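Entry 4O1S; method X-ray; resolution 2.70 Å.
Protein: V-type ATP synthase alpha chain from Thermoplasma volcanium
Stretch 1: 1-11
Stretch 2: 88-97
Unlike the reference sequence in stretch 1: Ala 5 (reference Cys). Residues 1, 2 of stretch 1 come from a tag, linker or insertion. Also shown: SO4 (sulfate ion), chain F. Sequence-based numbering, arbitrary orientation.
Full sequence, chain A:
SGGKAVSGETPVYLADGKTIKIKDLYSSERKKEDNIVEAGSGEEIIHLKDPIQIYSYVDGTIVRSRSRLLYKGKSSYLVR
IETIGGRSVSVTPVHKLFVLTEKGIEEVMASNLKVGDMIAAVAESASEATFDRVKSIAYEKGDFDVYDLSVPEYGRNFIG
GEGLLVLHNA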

# COMPACT_ATOMS: atom_id res chain seq x y z
N SER A 1 2.02 7.61 5.47
CA SER A 1 1.69 8.95 5.96
C SER A 1 1.50 9.01 7.48
O SER A 1 2.48 8.93 8.24
N GLY A 2 0.25 9.13 7.93
CA GLY A 2 -0.02 9.37 9.34
C GLY A 2 0.02 8.14 10.22
O GLY A 2 -0.93 7.84 10.94
N GLY A 3 1.15 7.43 10.18
CA GLY A 3 1.23 6.13 10.82
C GLY A 3 0.75 5.03 9.89
O GLY A 3 0.79 3.86 10.24
N LYS A 4 0.30 5.41 8.70
CA LYS A 4 -0.12 4.44 7.71
C LYS A 4 1.09 3.77 7.06
O LYS A 4 1.99 4.46 6.56
N ALA A 5 1.12 2.43 7.07
CA ALA A 5 2.22 1.69 6.48
C ALA A 5 1.82 0.23 6.15
O ALA A 5 0.74 -0.25 6.54
N VAL A 6 2.68 -0.48 5.42
CA VAL A 6 2.41 -1.86 5.03
C VAL A 6 3.59 -2.79 5.38
O VAL A 6 4.72 -2.34 5.66
N SER A 7 3.31 -4.08 5.38
CA SER A 7 4.34 -5.07 5.67
C SER A 7 5.38 -5.06 4.56
O SER A 7 5.11 -4.65 3.43
N GLY A 8 6.58 -5.52 4.89
CA GLY A 8 7.68 -5.42 3.95
C GLY A 8 7.51 -6.40 2.82
O GLY A 8 8.23 -6.35 1.81
N GLU A 9 6.55 -7.31 2.98
CA GLU A 9 6.33 -8.38 2.01
C GLU A 9 5.40 -7.91 0.93
O GLU A 9 5.16 -8.61 -0.04
N THR A 10 4.87 -6.70 1.10
CA THR A 10 3.87 -6.17 0.21
C THR A 10 4.50 -5.94 -1.15
O THR A 10 5.50 -5.24 -1.27
N PRO A 11 3.90 -6.53 -2.20
CA PRO A 11 4.30 -6.21 -3.57
C PRO A 11 3.83 -4.82 -3.92
O PRO A 11 2.70 -4.45 -3.61
N SER A 88 -4.74 -10.22 -0.84
CA SER A 88 -4.24 -10.02 0.52
C SER A 88 -3.28 -8.85 0.67
O SER A 88 -2.54 -8.49 -0.26
N VAL A 89 -3.31 -8.25 1.85
CA VAL A 89 -2.30 -7.29 2.23
C VAL A 89 -2.28 -7.22 3.77
O VAL A 89 -3.31 -7.38 4.42
N SER A 90 -1.09 -7.06 4.34
CA SER A 90 -0.97 -6.85 5.78
C SER A 90 -0.59 -5.39 5.95
O SER A 90 0.37 -4.89 5.33
N VAL A 91 -1.37 -4.67 6.75
CA VAL A 91 -1.09 -3.25 6.92
C VAL A 91 -1.22 -2.84 8.38
O VAL A 91 -1.69 -3.57 9.25
N THR A 92 -0.77 -1.63 8.60
CA THR A 92 -0.86 -0.96 9.87
C THR A 92 -2.35 -0.70 10.16
O THR A 92 -3.13 -0.50 9.24
N PRO A 93 -2.76 -0.75 11.44
CA PRO A 93 -4.17 -0.54 11.80
C PRO A 93 -4.78 0.76 11.31
O PRO A 93 -5.98 0.75 10.99
N VAL A 94 -3.99 1.85 11.25
CA VAL A 94 -4.51 3.15 10.79
C VAL A 94 -4.54 3.32 9.27
O VAL A 94 -5.14 4.28 8.77
N HIS A 95 -3.90 2.40 8.54
CA HIS A 95 -3.97 2.39 7.08
C HIS A 95 -5.40 2.23 6.61
O HIS A 95 -6.21 1.57 7.28
N LYS A 96 -5.71 2.83 5.46
CA LYS A 96 -7.09 2.87 4.94
C LYS A 96 -7.31 2.09 3.66
O LYS A 96 -6.45 2.06 2.77
N LEU A 97 -8.48 1.45 3.60
CA LEU A 97 -8.91 0.77 2.39
C LEU A 97 -10.15 1.50 1.91
O LEU A 97 -10.71 2.33 2.63

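What holds the two backbones close enough for side chains to meet? Two hydrogen bonds flank the single bridge between Val 6 and Val 91: Thr 92 N donates to Ala 5 O (2.9 Å), and Ser 7 N to Ser 90 O (3.0 Å). Both are nearly straight. Beside the bridge, Val 6 and Val 91, both m rotamers, bring CG1 of Val 6 within 3.6 Å of CG1 of Val 91, a small apolar contact.

How does Lys 4 come to have the largest area covered by the other stretch? Its CA-to-CB bond runs sideways, and with chi1 m and chi2 t the chain passes along the turn from Thr 92 to His 95. CG of Lys 4 lies 3.4 Å from Val 94 O and 3.5 Å from His 95 CA. Farther out, NZ of Lys 4 stands 4.3 Å from NZ of Lys 96; these like charges offer no attraction, and the poor order of Lys 4 calls for caution about its tip.

What does His 95 do beneath that lysine? Its chi1 of -147° brings the ring end nearer stretch 1. CB of Lys 4 sits over one face, 4.2 Å from the centroid of the His 95 ring, a CH-pi contact. At the ring edge, CD2 of His 95 approaches Ala 5 O to 3.2 Å, while ND1 of His 95 accepts a weak bond from Lys 96 N (2.9 Å).

Where do the polar side chains find partners? Thr 10, an m rotamer pointing toward stretch 2, donates from OG1 to Ser 7 O (2.7 Å). Water 1 joins the stretches, donating to Thr 10 OG1 (2.9 Å) and accepting from Ser 90 N (3.2 Å). Ser 7 OG accepts from Glu 9 N (3.0 Å) and donates to O1 of the sulfate (3.3 Å).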

# COMPACT_ATOMS: atom_id res chain seq x y z
CB SER A 1 0.45 9.50 5.27
OG SER A 1 -0.13 10.57 6.00
CB LYS A 4 -0.97 5.12 6.65
CG LYS A 4 -2.32 5.47 7.19
CD LYS A 4 -3.18 6.06 6.12
CE LYS A 4 -3.17 7.56 6.23
NZ LYS A 4 -4.55 8.10 6.41
CB ALA A 5 3.46 1.75 7.40
CB VAL A 6 2.12 -1.96 3.51
CG1 VAL A 6 0.97 -1.01 3.12
CG2 VAL A 6 3.38 -1.64 2.72
CB SER A 7 3.72 -6.46 5.79
OG SER A 7 4.62 -7.43 5.32
CB GLU A 9 5.74 -9.61 2.70
CG GLU A 9 6.67 -10.21 3.74
CD GLU A 9 7.89 -10.87 3.11
OE1 GLU A 9 7.76 -11.37 1.96
OE2 GLU A 9 8.97 -10.90 3.76
CB THR A 10 3.32 -4.83 0.75
OG1 THR A 10 2.81 -5.02 2.08
CG2 THR A 10 2.21 -4.29 -0.17
CB PRO A 11 3.51 -7.22 -4.42
CG PRO A 11 3.07 -8.27 -3.48
CD PRO A 11 2.85 -7.56 -2.18
CB SER A 88 -3.59 -11.30 1.04
OG SER A 88 -2.35 -11.50 0.40
CB VAL A 89 -2.56 -5.92 1.58
CG1 VAL A 89 -3.85 -5.31 2.12
CG2 VAL A 89 -1.36 -4.98 1.76
CB SER A 90 0.08 -7.77 6.43
OG SER A 90 -0.24 -9.15 6.27
CB VAL A 91 -2.01 -2.35 6.06
CG1 VAL A 91 -1.84 -2.67 4.57
CG2 VAL A 91 -3.46 -2.53 6.48
CB THR A 92 -0.07 0.34 9.67
OG1 THR A 92 1.18 0.27 10.38
CG2 THR A 92 -0.87 1.53 10.05
CB PRO A 93 -4.16 -0.56 13.33
CG PRO A 93 -3.04 -1.43 13.67
CD PRO A 93 -1.97 -1.22 12.60
CB VAL A 94 -3.78 4.37 11.45
CG1 VAL A 94 -4.05 4.43 12.92
CG2 VAL A 94 -2.30 4.33 11.20
CB HIS A 95 -3.13 1.26 6.51
CG HIS A 95 -2.51 1.58 5.20
ND1 HIS A 95 -3.15 2.37 4.26
CD2 HIS A 95 -1.30 1.27 4.67
CE1 HIS A 95 -2.36 2.52 3.21
NE2 HIS A 95 -1.24 1.86 3.43
CB LYS A 96 -7.56 4.30 4.72
CG LYS A 96 -7.92 4.99 6.00
CD LYS A 96 -7.99 6.48 5.85
CE LYS A 96 -8.52 7.09 7.14
NZ LYS A 96 -8.81 8.53 7.01
CB LEU A 97 -9.23 -0.70 2.67
CG LEU A 97 -8.19 -1.75 3.13
CD1 LEU A 97 -7.20 -2.08 2.06
CD2 LEU A 97 -7.44 -1.36 4.41
S SO4 F . 5.96 -9.93 8.71
O1 SO4 F . 4.92 -9.71 7.68
O2 SO4 F . 6.72 -8.69 8.94
O3 SO4 F . 5.32 -10.35 9.96
O4 SO4 F . 6.90 -10.96 8.27
O HOH W 1 1.14 -7.35 2.03